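Local coordinates for StiE protein (Stigmatella aurantiaca, PDB 6ECX), which transfers a methyl group from S-adenosylmethionine to an oxygen of a polyketide, as the O-methyltransferase domain of a much larger multifunctional polyketide synthase, at residues 50-53 with 54-58; 66-69 with 70-73; 219-223 with 224-228; 305-308 with 309-313. All coordinates share one frame; numbering follows the deposited sequence. Where two conformers were deposited one is given.

Contact 1 of 4, residues 50-53 with 54-58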
loop_
_atom_site.group_PDB
_atom_site.type_symbol
_atom_site.label_atom_id
_atom_site.label_comp_id
_atom_site.label_asym_id
_atom_site.label_seq_id
_atom_site.Cartn_x
_atom_site.Cartn_y
_atom_site.Cartn_z
ATOM N N PHE A 50 -12.243 -5.082 -19.967
ATOM C CA PHE A 50 -12.058 -5.390 -18.554
ATOM C C PHE A 50 -12.760 -4.342 -17.708
ATOM O O PHE A 50 -12.683 -3.140 -17.976
ATOM C CB PHE A 50 -10.588 -5.456 -18.162
ATOM C CG PHE A 50 -10.374 -5.529 -16.668
ATOM C CD1 PHE A 50 -10.451 -6.737 -16.001
ATOM C CD2 PHE A 50 -10.128 -4.381 -15.928
ATOM C CE1 PHE A 50 -10.267 -6.802 -14.626
ATOM C CE2 PHE A 50 -9.948 -4.440 -14.559
ATOM C CZ PHE A 50 -10.018 -5.652 -13.908
ATOM N N SER A 51 -13.444 -4.809 -16.673
ATOM C CA SER A 51 -14.209 -3.950 -15.778
ATOM C C SER A 51 -13.773 -4.277 -14.357
ATOM O O SER A 51 -14.157 -5.314 -13.806
ATOM C CB SER A 51 -15.704 -4.155 -15.961
ATOM O OG SER A 51 -16.402 -3.539 -14.902
ATOM N N TRP A 52 -12.949 -3.403 -13.782
ATOM C CA TRP A 52 -12.575 -3.556 -12.383
ATOM C C TRP A 52 -13.810 -3.572 -11.487
ATOM O O TRP A 52 -13.881 -4.341 -10.520
ATOM C CB TRP A 52 -11.621 -2.431 -11.987
ATOM C CG TRP A 52 -11.185 -2.495 -10.576
ATOM C CD1 TRP A 52 -10.176 -3.258 -10.064
ATOM C CD2 TRP A 52 -11.741 -1.767 -9.476
ATOM N NE1 TRP A 52 -10.071 -3.052 -8.709
ATOM C CE2 TRP A 52 -11.021 -2.141 -8.323
ATOM C CE3 TRP A 52 -12.784 -0.842 -9.351
ATOM C CZ2 TRP A 52 -11.305 -1.618 -7.058
ATOM C CZ3 TRP A 52 -13.068 -0.324 -8.095
ATOM C CH2 TRP A 52 -12.328 -0.712 -6.966
ATOM N N ILE A 53 -14.812 -2.758 -11.818
ATOM C CA ILE A 53 -15.986 -2.657 -10.959
ATOM C C ILE A 53 -16.776 -3.965 -10.978
ATOM O O ILE A 53 -17.220 -4.445 -9.931
ATOM C CB ILE A 53 -16.839 -1.433 -11.359
ATOM C CG1 ILE A 53 -17.800 -1.046 -10.234
ATOM C CG2 ILE A 53 -17.593 -1.640 -12.670
ATOM C CD1 ILE A 53 -17.079 -0.410 -9.067
ATOM N N ARG A 54 -16.924 -4.589 -12.151
ATOM C CA ARG A 54 -17.668 -5.845 -12.214
ATOM C C ARG A 54 -16.878 -6.979 -11.572
ATOM O O ARG A 54 -17.452 -7.834 -10.886
ATOM C CB ARG A 54 -18.027 -6.189 -13.667
ATOM C CG ARG A 54 -19.006 -5.228 -14.317
ATOM C CD ARG A 54 -19.375 -5.625 -15.746
ATOM N NE ARG A 54 -20.662 -5.035 -16.122
ATOM C CZ ARG A 54 -21.167 -5.007 -17.353
ATOM N NH1 ARG A 54 -20.501 -5.528 -18.373
ATOM N NH2 ARG A 54 -22.345 -4.439 -17.566
ATOM N N THR A 55 -15.560 -6.994 -11.771
ATOM C CA THR A 55 -14.739 -8.061 -11.208
ATOM C C THR A 55 -14.783 -8.052 -9.684
ATOM O O THR A 55 -14.881 -9.111 -9.051
ATOM C CB THR A 55 -13.296 -7.931 -11.702
ATOM O OG1 THR A 55 -13.253 -8.173 -13.113
ATOM C CG2 THR A 55 -12.400 -8.928 -10.994
ATOM N N VAL A 56 -14.733 -6.864 -9.078
ATOM C CA VAL A 56 -14.662 -6.765 -7.626
ATOM C C VAL A 56 -15.978 -7.148 -6.951
ATOM O O VAL A 56 -15.973 -7.555 -5.783
ATOM C CB VAL A 56 -14.199 -5.341 -7.247
ATOM C CG1 VAL A 56 -14.257 -5.108 -5.747
ATOM C CG2 VAL A 56 -12.787 -5.124 -7.735
ATOM N N PHE A 57 -17.105 -7.082 -7.660
ATOM C CA PHE A 57 -18.408 -7.306 -7.040
ATOM C C PHE A 57 -19.027 -8.659 -7.353
ATOM O O PHE A 57 -19.583 -9.293 -6.453
ATOM C CB PHE A 57 -19.379 -6.202 -7.451
ATOM C CG PHE A 57 -19.146 -4.914 -6.733
ATOM C CD1 PHE A 57 -19.946 -4.551 -5.666
ATOM C CD2 PHE A 57 -18.111 -4.074 -7.108
ATOM C CE1 PHE A 57 -19.732 -3.369 -4.998
ATOM C CE2 PHE A 57 -17.892 -2.890 -6.444
ATOM C CZ PHE A 57 -18.707 -2.537 -5.386
ATOM N N ARG A 58 -18.953 -9.126 -8.598
ATOM C CA ARG A 58 -19.435 -10.452 -8.976
ATOM C C ARG A 58 -18.276 -11.296 -9.499
ATOM O O ARG A 58 -18.209 -11.593 -10.700
ATOM C CB ARG A 58 -20.546 -10.365 -10.021
ATOM C CG ARG A 58 -21.848 -9.768 -9.517
ATOM C CD ARG A 58 -22.943 -9.901 -10.570
ATOM N NE ARG A 58 -22.651 -9.113 -11.765
ATOM C CZ ARG A 58 -23.497 -8.252 -12.322
ATOM N NH1 ARG A 58 -24.711 -8.074 -11.809
ATOM N NH2 ARG A 58 -23.134 -7.579 -13.408
#

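Contact 2 of 4, residues 66-69 with 70-73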
loop_
_atom_site.group_PDB
_atom_site.type_symbol
_atom_site.label_atom_id
_atom_site.label_comp_id
_atom_site.label_asym_id
_atom_site.label_seq_id
_atom_site.Cartn_x
_atom_site.Cartn_y
_atom_site.Cartn_z
ATOM N N ARG A 66 -11.086 -11.553 -13.380
ATOM C CA ARG A 66 -10.796 -11.952 -12.006
ATOM C C ARG A 66 -9.339 -12.372 -11.869
ATOM O O ARG A 66 -8.611 -11.878 -10.998
ATOM C CB ARG A 66 -11.721 -13.087 -11.572
ATOM C CG ARG A 66 -11.682 -13.373 -10.076
ATOM C CD ARG A 66 -12.307 -14.727 -9.766
ATOM N NE ARG A 66 -12.750 -14.857 -8.378
ATOM C CZ ARG A 66 -11.976 -15.262 -7.374
ATOM N NH1 ARG A 66 -10.704 -15.570 -7.594
ATOM N NH2 ARG A 66 -12.474 -15.356 -6.147
ATOM N N GLU A 67 -8.894 -13.286 -12.735
ATOM C CA GLU A 67 -7.488 -13.667 -12.744
ATOM C C GLU A 67 -6.611 -12.555 -13.312
ATOM O O GLU A 67 -5.446 -12.430 -12.918
ATOM C CB GLU A 67 -7.310 -14.973 -13.523
ATOM C CG GLU A 67 -8.009 -16.165 -12.861
ATOM C CD GLU A 67 -8.160 -17.370 -13.781
ATOM O OE1 GLU A 67 -7.729 -17.286 -14.952
ATOM O OE2 GLU A 67 -8.714 -18.401 -13.335
ATOM N N ARG A 68 -7.152 -11.725 -14.213
ATOM C CA ARG A 68 -6.389 -10.584 -14.718
ATOM C C ARG A 68 -6.117 -9.574 -13.611
ATOM O O ARG A 68 -5.011 -9.032 -13.513
ATOM C CB ARG A 68 -7.127 -9.920 -15.879
ATOM C CG ARG A 68 -6.362 -8.805 -16.567
ATOM C CD ARG A 68 -5.069 -9.309 -17.200
ATOM N NE ARG A 68 -4.355 -8.236 -17.888
ATOM C CZ ARG A 68 -3.371 -7.530 -17.344
ATOM N NH1 ARG A 68 -2.981 -7.795 -16.102
ATOM N NH2 ARG A 68 -2.774 -6.566 -18.036
ATOM N N LEU A 69 -7.113 -9.318 -12.761
ATOM C CA LEU A 69 -6.893 -8.434 -11.623
ATOM C C LEU A 69 -5.867 -9.025 -10.656
ATOM O O LEU A 69 -5.007 -8.304 -10.132
ATOM C CB LEU A 69 -8.219 -8.156 -10.923
ATOM C CG LEU A 69 -8.135 -7.277 -9.680
ATOM C CD1 LEU A 69 -7.475 -5.944 -10.002
ATOM C CD2 LEU A 69 -9.535 -7.074 -9.114
ATOM N N ALA A 70 -5.926 -10.340 -10.420
ATOM C CA ALA A 70 -4.940 -10.968 -9.542
ATOM C C ALA A 70 -3.533 -10.821 -10.106
ATOM O O ALA A 70 -2.586 -10.527 -9.365
ATOM C CB ALA A 70 -5.281 -12.441 -9.324
ATOM N N VAL A 71 -3.382 -11.006 -11.420
ATOM C CA VAL A 71 -2.090 -10.809 -12.069
ATOM C C VAL A 71 -1.576 -9.398 -11.812
ATOM O O VAL A 71 -0.414 -9.195 -11.436
ATOM C CB VAL A 71 -2.205 -11.100 -13.577
ATOM C CG1 VAL A 71 -0.976 -10.597 -14.323
ATOM C CG2 VAL A 71 -2.409 -12.584 -13.812
ATOM N N ALA A 72 -2.438 -8.397 -12.014
ATOM C CA ALA A 72 -2.003 -7.012 -11.874
ATOM C C ALA A 72 -1.696 -6.659 -10.427
ATOM O O ALA A 72 -0.927 -5.725 -10.168
ATOM C CB ALA A 72 -3.067 -6.062 -12.429
ATOM N N GLN A 73 -2.311 -7.362 -9.476
ATOM C CA GLN A 73 -2.011 -7.119 -8.074
ATOM C C GLN A 73 -0.666 -7.722 -7.696
ATOM O O GLN A 73 0.091 -7.118 -6.926
ATOM C CB GLN A 73 -3.120 -7.686 -7.185
ATOM C CG GLN A 73 -4.434 -6.891 -7.247
ATOM C CD GLN A 73 -5.583 -7.610 -6.560
ATOM O OE1 GLN A 73 -5.772 -8.810 -6.744
ATOM N NE2 GLN A 73 -6.347 -6.880 -5.753
#

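Contact 3 of 4, residues 219-223 with 224-228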
loop_
_atom_site.group_PDB
_atom_site.type_symbol
_atom_site.label_atom_id
_atom_site.label_comp_id
_atom_site.label_asym_id
_atom_site.label_seq_id
_atom_site.Cartn_x
_atom_site.Cartn_y
_atom_site.Cartn_z
ATOM N N LYS A 219 9.482 15.518 5.374
ATOM C CA LYS A 219 9.636 15.868 6.783
ATOM C C LYS A 219 9.443 14.645 7.674
ATOM O O LYS A 219 10.204 14.432 8.629
ATOM C CB LYS A 219 8.644 16.979 7.142
ATOM C CG LYS A 219 8.958 17.707 8.443
ATOM C CD LYS A 219 8.110 18.970 8.563
ATOM C CE LYS A 219 8.329 19.669 9.894
ATOM N NZ LYS A 219 9.760 20.040 10.085
ATOM N N LEU A 220 8.450 13.808 7.351
ATOM C CA LEU A 220 8.220 12.591 8.122
ATOM C C LEU A 220 9.416 11.657 8.054
ATOM O O LEU A 220 9.822 11.082 9.072
ATOM C CB LEU A 220 6.976 11.861 7.614
ATOM C CG LEU A 220 5.636 12.535 7.935
ATOM C CD1 LEU A 220 4.528 11.836 7.171
ATOM C CD2 LEU A 220 5.389 12.477 9.429
ATOM N N PHE A 221 9.944 11.428 6.849
ATOM C CA PHE A 221 11.094 10.525 6.728
ATOM C C PHE A 221 12.297 11.099 7.464
ATOM O O PHE A 221 12.917 10.424 8.284
ATOM C CB PHE A 221 11.468 10.288 5.256
ATOM C CG PHE A 221 10.425 9.546 4.444
ATOM C CD1 PHE A 221 9.314 8.972 5.049
ATOM C CD2 PHE A 221 10.554 9.456 3.058
ATOM C CE1 PHE A 221 8.353 8.301 4.282
ATOM C CE2 PHE A 221 9.607 8.797 2.286
ATOM C CZ PHE A 221 8.498 8.219 2.892
ATOM N N SER A 222 12.625 12.363 7.192
ATOM C CA SER A 222 13.909 12.924 7.633
ATOM C C SER A 222 13.964 13.157 9.133
ATOM O O SER A 222 15.057 13.133 9.711
ATOM C CB SER A 222 14.181 14.254 6.928
ATOM O OG SER A 222 13.987 14.134 5.532
ATOM N N SER A 223 12.822 13.466 9.756
ATOM C CA SER A 223 12.702 13.602 11.209
ATOM C C SER A 223 12.761 12.263 11.924
ATOM O O SER A 223 12.840 12.234 13.159
ATOM C CB SER A 223 11.377 14.283 11.585
ATOM O OG SER A 223 11.232 15.475 10.843
ATOM N N ASN A 224 12.681 11.159 11.188
ATOM C CA ASN A 224 12.629 9.839 11.796
ATOM C C ASN A 224 13.671 8.900 11.182
ATOM O O ASN A 224 13.449 7.695 11.067
ATOM C CB ASN A 224 11.202 9.296 11.698
ATOM C CG ASN A 224 10.243 10.089 12.585
ATOM O OD1 ASN A 224 10.262 9.917 13.796
ATOM N ND2 ASN A 224 9.449 10.990 11.997
ATOM N N HIS A 225 14.814 9.450 10.773
ATOM C CA HIS A 225 15.976 8.653 10.373
ATOM C C HIS A 225 15.678 7.768 9.167
ATOM O O HIS A 225 16.171 6.644 9.075
ATOM C CB HIS A 225 16.496 7.799 11.540
ATOM C CG HIS A 225 16.879 8.601 12.746
ATOM N ND1 HIS A 225 16.105 8.649 13.887
ATOM C CD2 HIS A 225 17.941 9.410 12.978
ATOM C CE1 HIS A 225 16.673 9.453 14.768
ATOM N NE2 HIS A 225 17.788 9.928 14.241
ATOM N N LEU A 226 14.913 8.284 8.204
ATOM C CA LEU A 226 14.534 7.505 7.030
ATOM C C LEU A 226 14.985 8.219 5.771
ATOM O O LEU A 226 14.772 9.431 5.625
ATOM C CB LEU A 226 13.012 7.262 6.992
ATOM C CG LEU A 226 12.458 6.415 8.141
ATOM C CD1 LEU A 226 10.930 6.502 8.226
ATOM C CD2 LEU A 226 12.912 4.955 7.999
ATOM N N ARG A 227 15.590 7.462 4.857
ATOM C CA ARG A 227 16.082 7.986 3.593
ATOM C C ARG A 227 15.312 7.337 2.453
ATOM O O ARG A 227 15.254 6.106 2.360
ATOM C CB ARG A 227 17.587 7.728 3.423
ATOM C CG ARG A 227 18.235 8.619 2.355
ATOM C CD ARG A 227 19.735 8.387 2.276
ATOM N NE ARG A 227 20.021 7.168 1.526
ATOM C CZ ARG A 227 20.255 5.987 2.083
ATOM N NH1 ARG A 227 20.488 4.932 1.322
ATOM N NH2 ARG A 227 20.284 5.867 3.405
ATOM N N LEU A 228 14.723 8.165 1.590
ATOM C CA LEU A 228 14.096 7.646 0.389
ATOM C C LEU A 228 15.179 7.195 -0.582
ATOM O O LEU A 228 16.007 8.008 -1.009
ATOM C CB LEU A 228 13.240 8.737 -0.244
ATOM C CG LEU A 228 12.607 8.396 -1.594
ATOM C CD1 LEU A 228 11.693 7.149 -1.478
ATOM C CD2 LEU A 228 11.788 9.617 -2.094
HETATM O O HOH W 1 16.147 11.763 11.433
#

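Contact 4 of 4, residues 305-308 with 309-313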
loop_
_atom_site.group_PDB
_atom_site.type_symbol
_atom_site.label_atom_id
_atom_site.label_comp_id
_atom_site.label_asym_id
_atom_site.label_seq_id
_atom_site.Cartn_x
_atom_site.Cartn_y
_atom_site.Cartn_z
ATOM N N ASN A 305 16.645 13.339 0.316
ATOM C CA ASN A 305 15.285 12.903 -0.006
ATOM C C ASN A 305 14.626 13.829 -1.013
ATOM O O ASN A 305 13.868 13.369 -1.873
ATOM C CB ASN A 305 14.401 12.834 1.242
ATOM C CG ASN A 305 14.836 11.774 2.203
ATOM O OD1 ASN A 305 15.567 10.849 1.839
ATOM N ND2 ASN A 305 14.375 11.880 3.447
ATOM N N ALA A 306 14.841 15.145 -0.874
ATOM C CA ALA A 306 14.173 16.097 -1.752
ATOM C C ALA A 306 14.586 15.868 -3.196
ATOM O O ALA A 306 13.755 15.931 -4.108
ATOM C CB ALA A 306 14.488 17.533 -1.325
ATOM N N LYS A 307 15.867 15.562 -3.418
ATOM C CA LYS A 307 16.327 15.249 -4.764
ATOM C C LYS A 307 15.641 13.995 -5.289
ATOM O O LYS A 307 15.194 13.957 -6.441
ATOM C CB LYS A 307 17.850 15.093 -4.762
ATOM C CG LYS A 307 18.518 15.179 -6.122
ATOM C CD LYS A 307 20.039 15.121 -5.972
ATOM C CE LYS A 307 20.746 14.950 -7.313
ATOM N NZ LYS A 307 22.178 14.542 -7.144
ATOM N N GLN A 308 15.500 12.974 -4.436
ATOM C CA GLN A 308 14.894 11.714 -4.854
ATOM C C GLN A 308 13.392 11.854 -5.103
ATOM O O GLN A 308 12.834 11.135 -5.938
ATOM C CB GLN A 308 15.167 10.647 -3.786
ATOM C CG GLN A 308 15.439 9.260 -4.321
ATOM C CD GLN A 308 16.518 9.239 -5.397
ATOM O OE1 GLN A 308 17.585 9.830 -5.239
ATOM N NE2 GLN A 308 16.232 8.557 -6.504
ATOM N N PHE A 309 12.721 12.758 -4.385
ATOM C CA PHE A 309 11.294 12.976 -4.600
ATOM C C PHE A 309 11.007 13.647 -5.940
ATOM O O PHE A 309 9.863 13.615 -6.402
ATOM C CB PHE A 309 10.703 13.832 -3.475
ATOM C CG PHE A 309 10.144 13.045 -2.311
ATOM C CD1 PHE A 309 9.011 12.246 -2.465
ATOM C CD2 PHE A 309 10.721 13.144 -1.055
ATOM C CE1 PHE A 309 8.485 11.538 -1.387
ATOM C CE2 PHE A 309 10.203 12.437 0.028
ATOM C CZ PHE A 309 9.078 11.638 -0.141
ATOM N N GLU A 310 12.009 14.261 -6.561
ATOM C CA GLU A 310 11.854 14.905 -7.858
ATOM C C GLU A 310 12.292 14.012 -9.011
ATOM O O GLU A 310 12.231 14.437 -10.164
ATOM C CB GLU A 310 12.650 16.212 -7.893
ATOM C CG GLU A 310 12.345 17.156 -6.739
ATOM C CD GLU A 310 13.382 18.262 -6.588
ATOM O OE1 GLU A 310 14.455 18.184 -7.231
ATOM O OE2 GLU A 310 13.118 19.211 -5.816
ATOM N N GLN A 311 12.739 12.798 -8.729
ATOM C CA GLN A 311 13.165 11.865 -9.761
ATOM C C GLN A 311 12.417 10.550 -9.648
ATOM O O GLN A 311 13.009 9.475 -9.781
ATOM C CB GLN A 311 14.669 11.625 -9.698
ATOM C CG GLN A 311 15.467 12.797 -10.224
ATOM C CD GLN A 311 16.870 12.821 -9.678
ATOM O OE1 GLN A 311 17.324 11.855 -9.056
ATOM N NE2 GLN A 311 17.567 13.933 -9.891
ATOM N N LEU A 312 11.104 10.616 -9.393
ATOM C CA LEU A 312 10.270 9.422 -9.454
ATOM C C LEU A 312 10.439 8.749 -10.808
ATOM O O LEU A 312 10.500 9.415 -11.847
ATOM C CB LEU A 312 8.795 9.778 -9.248
ATOM C CG LEU A 312 8.393 10.636 -8.053
ATOM C CD1 LEU A 312 6.891 10.719 -7.975
ATOM C CD2 LEU A 312 8.968 10.094 -6.749
ATOM N N THR A 313 10.529 7.427 -10.799
ATOM C CA THR A 313 10.671 6.693 -12.053
ATOM C C THR A 313 9.302 6.262 -12.562
ATOM O O THR A 313 8.590 5.549 -11.849
ATOM C CB THR A 313 11.551 5.472 -11.866
ATOM O OG1 THR A 313 12.796 5.874 -11.291
ATOM C CG2 THR A 313 11.799 4.804 -13.213
HETATM O O HOH W 2 13.290 7.634 -7.602
#

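Contact 1 of 4, residues 50-53 with 54-58
The N-cap of the short helix 52-57 is S51, whose OG accepts the backbone N-H of R54 at 3.0 Å from OG to N. With chi1 at 167°, OG lies beside the carbonyl carbon and faces the first turn. Serine suits the place because its short hydroxyl can reach a backbone amide of the first helical turn. The same OG is hydrogen-bonded to Q250 OE1, which ties the cap to helix 247-255.

S51 O is held twice by one residue: T55 N comes to 3.0 Å from it, and T55 OG1, donating from above the carbonyl plane (37° out of it), to 3.1 Å. The two donors approach from opposite faces of that plane. T55 OG1 also lies 3.6 Å from F50 CE1, where the two side chains cross at about a right angle.

This helix comes before the first strand of the Rossmann-like methyltransferase core, and its W52 face packs on helix 64-80. V56 CG2 sits over one face of the indole in a CH-pi contact, 3.6 Å from the centroid of the W52 five-membered ring and 19° off its normal. Branched valine brings a methyl there while W40 meets W52 edge-to-face. From the next residue, I53 CD1 touches F57 CE2 at 3.7 Å, and I53 O lies near the plane of the F57 ring, at its edge, 3.0 Å from CD2.

Contact 2 of 4, residues 66-69 with 70-73
CG of R68 stands trans to the backbone N (chi1 -174°), and a bend at chi2 (62°) then swings the guanidinium along the helix to V71 and A72, one turn on. NH1 comes within 3.9 Å of V71 CG1, the two side chains meeting at a slant, and the A72 methyl lies a little farther off. Arginine suits the place because its length carries the guanidinium past V71 to further partners: it makes a cation-pi contact with F43 and a weak hydrogen bond from NH2 to Q44 OE1.

On another side of the helix, Q73 holds CG beside its own backbone N (chi1 -72°), which brings CG back to 3.3 Å from L69 O and CD to 4.0 Å from L69 CG. NE2 of the amide donates to T39 O, outside the helix.

These residues belong to helix 64-80, which lies before the first strand of the Rossmann-like core and leads toward the cofactor: the Q73 side chain is about 5 Å from that of R77, a residue that binds S-adenosylmethionine, and about 7 Å from the bound cofactor. The regular turn is kept by i to i+4 bonds such as V71 N to E67 O and Q73 N to L69 O, each 2.9 Å. V71 CG2 leans on E67 O at 3.2 Å, while the carboxylate of E67 turns away to a salt bridge with R62. Leucine at 69 offers an apolar face to T55 and V56 of helix 52-57, and the A72 methyl touches F43.

Contact 3 of 4, residues 219-223 with 224-228
F221 O is gripped by two backbone amides that reach it from opposite faces of its carbonyl plane: N224 N at 3.0 Å and L226 N at 2.9 Å. The second bond closes the six-residue turn from F221 to L226 and brings F221 CB to 3.8 Å from L226 CB, an apolar touch between the last helical turn and the start of the strand.

N224 adds a side-chain bond. With CG beside its backbone N (chi1 -68°), its amide folds back over the helix end, and ND2 donates to L220 O at 3.0 Å. The bond is nearly straight, 168° at the hydrogen, and runs in the carbonyl plane on a lone pair. Asparagine suits this place because its short amide can serve a helix-end carbonyl.

H225 takes a left-handed backbone conformation (phi 62°), which reverses the chain. Its N donates to a water 2.7 Å away, and that water in turn donates to S222 O. The imidazole ND1 pairs with D180 OD2. The 6-to-1 bond, left-handed residue and apolar pair make a Schellman-like C-cap, in which the water stands in for the inner 5-to-2 bond, ending helix 214-222 before strand 226-233.

Contact 4 of 4, residues 305-308 with 309-313
F309 and N305 form the tight part of this helix end: F309 N donates to N305 O at 2.8 Å, and F309 CD2 rests 3.3 Å from the same oxygen. The ring is held at a chi1 of -92°, away from the usual staggered value, and is buried against L228, W217 and F288; a large aromatic suits a spot where helix 298-309 meets both the sheet and helix 214-222. N305 stands at the same junction, its side chain touching F221 of that helix and R227 of strand 226-233.

On the solvent side the bonds grow longer. E310 N is 3.2 Å from K307 O and only weakly bonded to A306 O, and Q311 N reaches Q308 O at 3.3 Å; with the change from i+4 to i+3 bonding the donor moves well above the carbonyl plane, by 72° for Q311 N. E310 CG comes to 3.2 Å from A306 O, and its extended chain leaves the carboxylate still beside that carbonyl. K307 CG stays 4.1 Å from Q311 NE2; K307, E310 and Q311 are exposed, where charged and polar groups can be solvated. A water links Q308 NE2 to Q311 O, 2.9 Å from the latter.

The arrangement is that of an alpha-helix loosening into i+3-bonded turns before an extended strand, here 313-314, which joins the edge of the mixed sheet beside strand 226-233.

How the contacts relate
The four contacts form two groups. Contacts 1 and 2 lie in consecutive helices with centres 11 Å apart and pack directly, T55 CG2 meeting R66 CA at 3.6 Å and W52 CD1 meeting L69 CD1 at 3.8 Å. They lie toward the cofactor: the side chain of W52 is about 10 Å from bound S-adenosylmethionine, farther than that of Q73. Contacts 3 and 4, with centres 14 Å apart, meet chiefly at N305, whose OD1 accepts from L228 N at 2.8 Å. This second pair lies away from the annotated sites; the centres of contacts 1 and 3 are 38 Å apart, on opposite sides of the chain's centre.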